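Transcriptional regulator, AsnC family (Agrobacterium tumefaciens str. C58, PDB 3I4P) probably regulates transcription by binding specific DNA sequences through a winged helix-turn-helix domain joined to an Lrp/AsnC-type ligand-binding domain, and binds calcium. Local coordinates at residues A[2-12]-A[37-47]. Numbering follows the deposited sequence.
Sequences DRLDRKILRIL and RIQKMEEDGVI
M41, a selenomethionine, lies against L9 at the middle of this contact: its SE sits 3.7 Å from L9 CG and is about equally near both leucine methyls. A bend at chi3 (-70°) turns M41 CE back toward I8 CG2. I8 CG2 also meets I38 CG1 at 3.6 Å, while L12 CD1 reaches I47 CD1 at 3.7 Å, extending the apolar layer beyond the helix into the following strand. Toward the N-terminus of helix 3-12 the contact turns polar. R37, extended from CG to NE, passes its CD across I8 CD1 and brings its guanidinium end-on to D2. R37 NH2 donates to the syn lone pair of D2 OD2 at 3.2 Å, with OD2 in the guanidinium plane; R37 NH1 bonds D2 OD1 and, weakly, D5 OD1, both at 2.9 Å. L4 CB covers one guanidinium face, 3.7 Å above its plane, over the centre. Reciprocal bonds, D5 N to D2 OD1 and D2 N to D5 OD2, form a capping box that holds both carboxylates for this salt-bridge network. The axes of 3-12 and 37-43 cross at -79° within the winged helix-turn-helix domain; helix 20-27 packs on I8 and L12, and I47 pairs antiparallel with a strand of the second subunit, whose L54 touches L9.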
# COMPACT_ATOMS: atom_id res chain seq x y z
N ASP A 2 -15.98 37.74 22.80
CA ASP A 2 -16.68 37.26 24.00
C ASP A 2 -17.88 36.37 23.63
O ASP A 2 -18.09 36.06 22.45
CB ASP A 2 -17.06 38.44 24.94
CG ASP A 2 -18.16 39.33 24.39
OD1 ASP A 2 -18.91 38.92 23.48
OD2 ASP A 2 -18.30 40.46 24.89
N ARG A 3 -18.64 35.95 24.64
CA ARG A 3 -19.69 34.95 24.46
C ARG A 3 -20.88 35.47 23.68
O ARG A 3 -21.57 34.71 23.01
CB ARG A 3 -20.16 34.40 25.79
CG ARG A 3 -19.10 33.61 26.50
CD ARG A 3 -19.64 32.93 27.75
NE ARG A 3 -18.75 31.86 28.24
N LEU A 4 -21.14 36.77 23.79
CA LEU A 4 -22.19 37.39 22.99
C LEU A 4 -21.81 37.46 21.50
O LEU A 4 -22.68 37.35 20.66
CB LEU A 4 -22.54 38.78 23.53
CG LEU A 4 -23.76 38.76 24.47
CD1 LEU A 4 -23.83 40.03 25.27
CD2 LEU A 4 -25.01 38.57 23.58
N ASP A 5 -20.53 37.65 21.20
CA ASP A 5 -20.02 37.63 19.83
C ASP A 5 -20.20 36.23 19.26
O ASP A 5 -20.62 36.07 18.12
CB ASP A 5 -18.54 38.01 19.78
CG ASP A 5 -18.31 39.49 20.07
OD1 ASP A 5 -19.07 40.33 19.55
OD2 ASP A 5 -17.36 39.84 20.81
N ARG A 6 -19.93 35.22 20.08
CA ARG A 6 -20.15 33.84 19.68
C ARG A 6 -21.62 33.53 19.33
O ARG A 6 -21.88 32.87 18.29
CB ARG A 6 -19.64 32.89 20.74
CG ARG A 6 -19.71 31.42 20.31
CD ARG A 6 -19.56 30.51 21.50
NE ARG A 6 -18.18 30.11 21.68
CZ ARG A 6 -17.62 29.81 22.84
NH1 ARG A 6 -18.30 29.92 23.98
NH2 ARG A 6 -16.35 29.45 22.86
N LYS A 7 -22.56 34.00 20.17
CA LYS A 7 -24.00 33.83 19.89
C LYS A 7 -24.38 34.48 18.56
O LYS A 7 -25.12 33.90 17.80
CB LYS A 7 -24.87 34.46 20.98
CG LYS A 7 -24.96 33.69 22.29
CD LYS A 7 -25.44 34.60 23.43
CE LYS A 7 -26.41 33.92 24.40
NZ LYS A 7 -27.83 34.39 24.17
N ILE A 8 -23.84 35.67 18.29
CA ILE A 8 -24.07 36.37 17.01
C ILE A 8 -23.54 35.55 15.82
O ILE A 8 -24.27 35.30 14.88
CB ILE A 8 -23.47 37.84 17.02
CG1 ILE A 8 -24.23 38.72 18.04
CG2 ILE A 8 -23.53 38.46 15.60
CD1 ILE A 8 -23.53 40.07 18.37
N LEU A 9 -22.28 35.13 15.91
CA LEU A 9 -21.63 34.32 14.87
C LEU A 9 -22.31 32.98 14.62
O LEU A 9 -22.36 32.49 13.47
CB LEU A 9 -20.15 34.09 15.19
CG LEU A 9 -19.27 35.35 15.18
CD1 LEU A 9 -17.85 35.02 15.67
CD2 LEU A 9 -19.29 36.05 13.82
N ARG A 10 -22.83 32.37 15.67
CA ARG A 10 -23.49 31.07 15.52
C ARG A 10 -24.73 31.16 14.61
O ARG A 10 -25.01 30.23 13.83
CB ARG A 10 -23.85 30.55 16.89
CG ARG A 10 -24.58 29.22 16.95
CD ARG A 10 -24.47 28.69 18.45
NE ARG A 10 -23.13 28.11 18.69
CZ ARG A 10 -22.39 28.25 19.79
NH1 ARG A 10 -22.82 28.97 20.84
NH2 ARG A 10 -21.20 27.63 19.85
N ILE A 11 -25.44 32.28 14.72
CA ILE A 11 -26.59 32.52 13.87
C ILE A 11 -26.11 32.97 12.47
O ILE A 11 -26.61 32.46 11.47
CB ILE A 11 -27.55 33.56 14.48
CG1 ILE A 11 -28.06 33.05 15.84
CG2 ILE A 11 -28.71 33.86 13.50
CD1 ILE A 11 -28.76 34.08 16.70
N LEU A 12 -25.14 33.88 12.41
CA LEU A 12 -24.68 34.43 11.12
C LEU A 12 -24.17 33.32 10.18
O LEU A 12 -24.48 33.33 9.01
CB LEU A 12 -23.65 35.56 11.32
CG LEU A 12 -24.20 36.91 11.82
CD1 LEU A 12 -23.08 37.92 11.92
CD2 LEU A 12 -25.31 37.47 10.91
N ARG A 37 -21.30 45.27 17.23
CA ARG A 37 -20.50 44.06 17.41
C ARG A 37 -20.19 43.39 16.07
O ARG A 37 -19.07 42.90 15.84
CB ARG A 37 -21.23 43.07 18.31
CG ARG A 37 -21.11 43.40 19.80
CD ARG A 37 -22.06 42.56 20.63
NE ARG A 37 -21.82 42.69 22.06
CZ ARG A 37 -20.86 42.07 22.74
NH1 ARG A 37 -19.99 41.27 22.13
NH2 ARG A 37 -20.75 42.27 24.05
N ILE A 38 -21.21 43.37 15.21
CA ILE A 38 -21.12 42.79 13.90
C ILE A 38 -20.13 43.59 13.05
O ILE A 38 -19.28 43.00 12.41
CB ILE A 38 -22.52 42.67 13.23
CG1 ILE A 38 -23.38 41.63 13.97
CG2 ILE A 38 -22.36 42.27 11.75
CD1 ILE A 38 -24.86 41.65 13.64
N GLN A 39 -20.25 44.92 13.08
CA GLN A 39 -19.33 45.83 12.38
C GLN A 39 -17.86 45.60 12.76
O GLN A 39 -16.98 45.55 11.90
CB GLN A 39 -19.71 47.29 12.65
CG GLN A 39 -18.74 48.31 12.03
CD GLN A 39 -19.28 49.73 12.03
OE1 GLN A 39 -19.59 50.28 10.97
NE2 GLN A 39 -19.40 50.32 13.20
N LYS A 40 -17.61 45.48 14.07
CA LYS A 40 -16.26 45.24 14.61
C LYS A 40 -15.69 43.93 14.04
O LYS A 40 -14.53 43.85 13.65
CB LYS A 40 -16.31 45.17 16.16
CG LYS A 40 -15.18 45.91 16.94
CD LYS A 40 -13.90 45.08 17.21
CE LYS A 40 -12.97 45.72 18.26
N MSE A 41 -16.53 42.90 14.00
CA MSE A 41 -16.13 41.57 13.54
C MSE A 41 -15.87 41.53 12.05
O MSE A 41 -14.98 40.79 11.61
CB MSE A 41 -17.15 40.50 13.97
CG MSE A 41 -16.98 40.15 15.45
SE MSE A 41 -17.98 38.66 16.07
CE MSE A 41 -19.75 39.38 16.01
N GLU A 42 -16.61 42.34 11.28
CA GLU A 42 -16.35 42.53 9.85
C GLU A 42 -15.02 43.27 9.61
O GLU A 42 -14.17 42.80 8.82
CB GLU A 42 -17.48 43.32 9.20
CG GLU A 42 -18.82 42.62 9.21
CD GLU A 42 -19.97 43.47 8.69
OE1 GLU A 42 -19.81 44.71 8.44
OE2 GLU A 42 -21.06 42.87 8.54
N GLU A 43 -14.85 44.43 10.28
CA GLU A 43 -13.61 45.23 10.23
C GLU A 43 -12.37 44.41 10.60
O GLU A 43 -11.35 44.48 9.92
CB GLU A 43 -13.71 46.44 11.16
CG GLU A 43 -14.54 47.58 10.59
CD GLU A 43 -14.93 48.63 11.63
OE1 GLU A 43 -14.51 48.51 12.82
OE2 GLU A 43 -15.66 49.59 11.25
N ASP A 44 -12.47 43.64 11.68
CA ASP A 44 -11.40 42.75 12.13
C ASP A 44 -11.20 41.52 11.24
O ASP A 44 -10.22 40.82 11.38
CB ASP A 44 -11.65 42.26 13.57
CG ASP A 44 -11.67 43.39 14.58
OD1 ASP A 44 -11.40 44.56 14.21
OD2 ASP A 44 -11.99 43.09 15.77
N GLY A 45 -12.16 41.23 10.36
CA GLY A 45 -12.08 40.11 9.44
C GLY A 45 -12.47 38.76 10.02
O GLY A 45 -12.24 37.76 9.39
N VAL A 46 -13.06 38.73 11.22
CA VAL A 46 -13.61 37.50 11.82
C VAL A 46 -14.71 36.96 10.90
O VAL A 46 -14.67 35.81 10.50
CB VAL A 46 -14.16 37.73 13.24
CG1 VAL A 46 -14.79 36.47 13.78
CG2 VAL A 46 -13.04 38.23 14.18
N ILE A 47 -15.67 37.81 10.57
CA ILE A 47 -16.57 37.61 9.42
C ILE A 47 -15.80 38.05 8.17
O ILE A 47 -15.49 39.22 8.02
CB ILE A 47 -17.87 38.47 9.51
CG1 ILE A 47 -18.66 38.18 10.82
CG2 ILE A 47 -18.73 38.27 8.27
CD1 ILE A 47 -19.72 39.25 11.15
O HOH W 1 -17.86 42.20 18.34